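Local structure of UDP-N-acetylglucosamine 2-epimerase (Listeria monocytogenes, 3OT5) at residues A[239-242]-A[243-246]; A[164-167]-A[168-171]. The protein probably interconverts UDP-N-acetylglucosamine and UDP-N-acetylmannosamine by inverting the configuration at C2 of the sugar. One frame throughout, in Å; residues are numbered along the deposited sequence.

Interaction 1 of 2, residues A[239-242]-A[243-246]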
ATOM      1  N   GLU A 239       2.993 -25.215  -6.126  1.00 76.54           N
ATOM      2  CA  GLU A 239       3.066 -26.409  -5.272  1.00 77.70           C
ATOM      3  C   GLU A 239       3.265 -26.125  -3.781  1.00 75.06           C
ATOM      4  O   GLU A 239       2.809 -26.908  -2.947  1.00 73.69           O
ATOM      5  CB  GLU A 239       4.127 -27.408  -5.802  1.00 82.06           C
ATOM      6  CG  GLU A 239       5.606 -26.938  -5.852  1.00 84.98           C
ATOM      7  CD  GLU A 239       6.269 -26.806  -4.478  1.00 87.19           C
ATOM      8  OE1 GLU A 239       5.643 -27.161  -3.456  1.00 87.18           O
ATOM      9  OE2 GLU A 239       7.434 -26.352  -4.422  1.00 89.27           O
ATOM     10  N   PRO A 240       3.922 -24.996  -3.432  1.00 73.11           N
ATOM     11  CA  PRO A 240       4.121 -24.723  -2.006  1.00 70.89           C
ATOM     12  C   PRO A 240       2.828 -24.466  -1.246  1.00 67.33           C
ATOM     13  O   PRO A 240       2.804 -24.576  -0.023  1.00 66.40           O
ATOM     14  CB  PRO A 240       4.977 -23.441  -2.003  1.00 70.09           C
ATOM     15  CG  PRO A 240       5.601 -23.385  -3.353  1.00 73.36           C
ATOM     16  CD  PRO A 240       4.575 -23.974  -4.271  1.00 73.88           C
ATOM     17  N   MET A 241       1.760 -24.157  -1.969  1.00 65.29           N
ATOM     18  CA  MET A 241       0.496 -23.834  -1.346  1.00 63.00           C
ATOM     19  C   MET A 241       0.031 -24.950  -0.416  1.00 62.71           C
ATOM     20  O   MET A 241      -0.411 -24.686   0.698  1.00 60.73           O
ATOM     21  CB  MET A 241      -0.567 -23.556  -2.410  1.00 63.23           C
ATOM     22  CG  MET A 241      -1.676 -22.653  -1.916  1.00 63.12           C
ATOM     23  SD  MET A 241      -1.038 -20.998  -1.498  1.00 66.07           S
ATOM     24  CE  MET A 241      -2.520 -20.134  -0.983  1.00 66.13           C
ATOM     25  N   GLN A 242       0.147 -26.194  -0.866  1.00 63.65           N
ATOM     26  CA  GLN A 242      -0.281 -27.331  -0.059  1.00 64.06           C
ATOM     27  C   GLN A 242       0.431 -27.377   1.290  1.00 62.60           C
ATOM     28  O   GLN A 242      -0.213 -27.511   2.324  1.00 61.17           O
ATOM     29  CB  GLN A 242      -0.080 -28.644  -0.816  1.00 67.18           C
ATOM     30  CG  GLN A 242      -0.449 -29.879  -0.008  1.00 70.56           C
ATOM     31  CD  GLN A 242      -0.431 -31.137  -0.836  1.00 76.79           C
ATOM     32  OE1 GLN A 242      -0.571 -31.087  -2.055  1.00 82.30           O
ATOM     33  NE2 GLN A 242      -0.283 -32.284  -0.176  1.00 80.83           N
ATOM     34  N   GLY A 243       1.755 -27.258   1.280  1.00 62.74           N
ATOM     35  CA  GLY A 243       2.522 -27.277   2.519  1.00 62.33           C
ATOM     36  C   GLY A 243       2.094 -26.150   3.445  1.00 59.70           C
ATOM     37  O   GLY A 243       2.008 -26.329   4.664  1.00 59.92           O
ATOM     38  N   MET A 244       1.812 -24.986   2.866  1.00 57.02           N
ATOM     39  CA  MET A 244       1.402 -23.832   3.660  1.00 55.39           C
ATOM     40  C   MET A 244       0.028 -24.023   4.329  1.00 53.26           C
ATOM     41  O   MET A 244      -0.117 -23.690   5.504  1.00 51.49           O
ATOM     42  CB  MET A 244       1.464 -22.541   2.829  1.00 54.55           C
ATOM     43  CG  MET A 244       2.875 -22.254   2.318  1.00 56.82           C
ATOM     44  SD  MET A 244       3.121 -20.661   1.539  1.00 61.68           S
ATOM     45  CE  MET A 244       1.852 -20.668   0.274  1.00 55.32           C
ATOM     46  N   PHE A 245      -0.961 -24.561   3.609  1.00 53.06           N
ATOM     47  CA  PHE A 245      -2.281 -24.791   4.223  1.00 52.74           C
ATOM     48  C   PHE A 245      -2.160 -25.838   5.325  1.00 53.95           C
ATOM     49  O   PHE A 245      -2.734 -25.687   6.410  1.00 53.81           O
ATOM     50  CB  PHE A 245      -3.359 -25.239   3.230  1.00 52.91           C
ATOM     51  CG  PHE A 245      -3.673 -24.239   2.149  1.00 50.52           C
ATOM     52  CD1 PHE A 245      -3.874 -22.905   2.450  1.00 51.69           C
ATOM     53  CD2 PHE A 245      -3.907 -24.664   0.849  1.00 53.86           C
ATOM     54  CE1 PHE A 245      -4.198 -21.979   1.443  1.00 52.23           C
ATOM     55  CE2 PHE A 245      -4.243 -23.758  -0.153  1.00 53.15           C
ATOM     56  CZ  PHE A 245      -4.389 -22.411   0.148  1.00 52.20           C
ATOM     57  N   GLU A 246      -1.417 -26.903   5.043  1.00 55.64           N
ATOM     58  CA  GLU A 246      -1.209 -27.957   6.027  1.00 57.03           C
ATOM     59  C   GLU A 246      -0.570 -27.365   7.275  1.00 56.30           C
ATOM     60  O   GLU A 246      -0.889 -27.772   8.381  1.00 58.07           O
ATOM     61  CB  GLU A 246      -0.351 -29.087   5.451  1.00 59.46           C
ATOM     62  CG  GLU A 246      -1.046 -29.891   4.356  1.00 62.00           C
ATOM     63  CD  GLU A 246      -0.170 -30.984   3.754  1.00 68.25           C
ATOM     64  OE1 GLU A 246      -0.723 -31.956   3.191  1.00 71.14           O
ATOM     65  OE2 GLU A 246       1.068 -30.889   3.853  1.00 74.61           O
TER
HETATM   66  O   HOH W   1       3.812 -27.743  -0.412  1.00 61.19           O

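Interaction 2 of 2, residues A[164-167]-A[168-171]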
ATOM      1  N   GLN A 164      10.995   5.272 -12.801  1.00 35.42           N
ATOM      2  CA  GLN A 164      12.250   5.911 -13.146  1.00 36.10           C
ATOM      3  C   GLN A 164      11.965   7.126 -14.027  1.00 35.68           C
ATOM      4  O   GLN A 164      12.545   8.182 -13.814  1.00 36.93           O
ATOM      5  CB  GLN A 164      13.232   4.976 -13.829  1.00 37.85           C
ATOM      6  CG  GLN A 164      13.895   3.967 -12.921  1.00 38.01           C
ATOM      7  CD  GLN A 164      14.995   3.202 -13.648  1.00 39.65           C
ATOM      8  OE1 GLN A 164      15.691   3.767 -14.480  1.00 45.03           O
ATOM      9  NE2 GLN A 164      15.169   1.923 -13.316  1.00 40.24           N
ATOM     10  N   LEU A 165      11.056   6.987 -14.992  1.00 35.94           N
ATOM     11  CA  LEU A 165      10.718   8.103 -15.880  1.00 35.60           C
ATOM     12  C   LEU A 165      10.059   9.211 -15.077  1.00 35.10           C
ATOM     13  O   LEU A 165      10.416  10.386 -15.205  1.00 34.63           O
ATOM     14  CB  LEU A 165       9.809   7.653 -17.029  1.00 36.20           C
ATOM     15  CG  LEU A 165      10.462   6.673 -18.028  1.00 37.66           C
ATOM     16  CD1 LEU A 165       9.449   6.185 -19.014  1.00 36.03           C
ATOM     17  CD2 LEU A 165      11.626   7.337 -18.753  1.00 35.87           C
ATOM     18  N   THR A 166       9.082   8.840 -14.263  1.00 34.86           N
ATOM     19  CA  THR A 166       8.413   9.803 -13.403  1.00 35.67           C
ATOM     20  C   THR A 166       9.456  10.495 -12.546  1.00 36.48           C
ATOM     21  O   THR A 166       9.397  11.704 -12.347  1.00 37.45           O
ATOM     22  CB  THR A 166       7.353   9.134 -12.527  1.00 34.52           C
ATOM     23  OG1 THR A 166       6.296   8.657 -13.370  1.00 34.15           O
ATOM     24  CG2 THR A 166       6.794  10.128 -11.511  1.00 34.45           C
ATOM     25  N   GLY A 167      10.437   9.722 -12.077  1.00 38.02           N
ATOM     26  CA  GLY A 167      11.518  10.254 -11.267  1.00 38.20           C
ATOM     27  C   GLY A 167      12.337  11.345 -11.949  1.00 38.57           C
ATOM     28  O   GLY A 167      12.800  12.268 -11.290  1.00 40.39           O
ATOM     29  N   VAL A 168      12.534  11.274 -13.256  1.00 38.38           N
ATOM     30  CA  VAL A 168      13.321  12.317 -13.901  1.00 39.62           C
ATOM     31  C   VAL A 168      12.462  13.565 -14.094  1.00 39.26           C
ATOM     32  O   VAL A 168      12.957  14.691 -13.977  1.00 39.93           O
ATOM     33  CB  VAL A 168      13.945  11.875 -15.255  1.00 41.22           C
ATOM     34  CG1 VAL A 168      14.731  10.589 -15.071  1.00 40.35           C
ATOM     35  CG2 VAL A 168      12.885  11.698 -16.311  1.00 42.66           C
ATOM     36  N   MET A 169      11.167  13.367 -14.347  1.00 36.64           N
ATOM     37  CA  MET A 169      10.262  14.483 -14.577  1.00 36.61           C
ATOM     38  C   MET A 169       9.852  15.192 -13.301  1.00 37.05           C
ATOM     39  O   MET A 169       9.580  16.382 -13.318  1.00 37.02           O
ATOM     40  CB  MET A 169       9.010  14.006 -15.305  1.00 36.55           C
ATOM     41  CG  MET A 169       9.301  13.438 -16.668  1.00 40.53           C
ATOM     42  SD  MET A 169       7.808  12.876 -17.482  1.00 43.34           S
ATOM     43  CE  MET A 169       7.283  11.546 -16.413  1.00 41.11           C
ATOM     44  N   ALA A 170       9.808  14.462 -12.195  1.00 36.12           N
ATOM     45  CA  ALA A 170       9.396  15.047 -10.923  1.00 35.69           C
ATOM     46  C   ALA A 170      10.277  16.201 -10.449  1.00 37.23           C
ATOM     47  O   ALA A 170      11.507  16.199 -10.602  1.00 35.20           O
ATOM     48  CB  ALA A 170       9.341  13.960  -9.841  1.00 34.38           C
ATOM     49  N   ASP A 171       9.612  17.181  -9.849  1.00 37.51           N
ATOM     50  CA  ASP A 171      10.267  18.333  -9.271  1.00 38.64           C
ATOM     51  C   ASP A 171      10.412  18.115  -7.778  1.00 37.26           C
ATOM     52  O   ASP A 171      11.294  18.657  -7.165  1.00 37.66           O
ATOM     53  CB  ASP A 171       9.426  19.565  -9.524  1.00 39.96           C
ATOM     54  CG  ASP A 171       9.314  19.874 -10.978  1.00 41.38           C
ATOM     55  OD1 ASP A 171      10.369  20.078 -11.611  1.00 48.62           O
ATOM     56  OD2 ASP A 171       8.183  19.941 -11.475  1.00 43.51           O
TER
HETATM   57  O   HOH W   2      13.784  14.870 -10.874  1.00 42.08           O

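Interaction 1 of 2, residues A[239-242]-A[243-246]
Met-241 projects outward from the first turns of helix 240-254, where the Phe-245 ring leans back against it and Met-244 meets its sulfur. With its CG anti to the backbone N (chi1 -154°) and a bend at chi2, its sulfur stands obliquely off the Phe-245 ring, SD 4.6 Å from the ring centroid and 35° from the normal: a Met-aromatic contact. The methyl CE of Met-244, folded back by the bend at chi3, comes to 3.4 Å from Met-241 SD. The ring also meets Tyr-262 edge-to-face; Met-241 O sits over one ring face while accepting Phe-245 N at 3.0 Å.

On the helix's more exposed side, the extended Gln-242 chain slants across that of Glu-246. Its NE2 gives a weak hydrogen bond to Glu-246 OE1 at 3.4 Å, the amide and carboxylate planes turned 81° apart. Glu-246 OE2 forms a salt bridge with Lys-348, so the carboxylate has two partners. A water bridges Glu-239 O and Gly-243 N, accepting from that N at 2.7 Å.

Successive i to i+4 bonds, beginning with Met-244 N to Pro-240 O, mark the opening turns of an amphipathic helix in a Rossmann-like domain.

Interaction 2 of 2, residues A[164-167]-A[168-171]
Val-168 and Met-169 fold their side chains back over the carbonyls of Gln-164 and Leu-165, in the closing turn of helix 159-169. Among the backbone bonds, Leu-165 O takes Met-169 N at 3.2 Å and also receives a weak bond from Val-168 N at 3.0 Å. The same Val-168 N makes a second weak bond to Gln-164 O, bent to 133°, so its one hydrogen is shared between two acceptors. Ala-170 N closes the series on Thr-166 O at 2.8 Å, although Ala-170 itself has already left helical backbone angles.

The van der Waals contacts set side-chain carbons mostly against carbonyl oxygens of the preceding turn. Val-168 CG2, lodged between its own backbone N and carbonyl carbon, lies 3.0 Å from Leu-165 O, a tight approach, while CG1 rests near Gln-164 O. Met-169 starts with CG anti to its carbonyl carbon (chi1 -62°) and bends at chi3; this curls the methyl CE back to 3.7 Å from Thr-166 CA. Ala-170 CB points to the preceding turn and packs beside Thr-166 O.

Among the polar groups, a water bridges two carbonyls, 2.8 Å from Gly-167 O and 2.7 Å from Ala-170 O. The hydroxyl of Thr-166 bonds to Asn-162 O, one turn back.

The helix connects parallel strands 140-144 and 172-175 in a beta-alpha-beta unit. Thr-166 and Ala-170 pack on His-143 and Met-169 on Leu-141 of strand 140-144, while Leu-165, Thr-166 and Met-169 touch Phe-128 of the adjacent helix 125-136. Past the helix end, Asp-171 hydrogen-bonds to Leu-141 through both backbone and side chain, leading the chain into strand 172-175.

How the interactions relate
From the N terminus the chain first reaches interaction 2, at the C-terminal end of helix 159-169, where the backbone turns toward strand 172-175 of the seven-stranded parallel sheet. Interaction 1 follows at the start of helix 240-254, between strands 225-229 and 258-263 of the six-stranded parallel sheet. Each is local to one continuous stretch and closes only helical turns; they lie in series, neither nesting nor crossing. The centres of interaction 1 and interaction 2 are about 41 Å apart, on opposite sides of the chain's centre. Interaction 2 thus lies in a helix flanking the first sheet, which it ends, and interaction 1 in a helix flanking the second, which it begins.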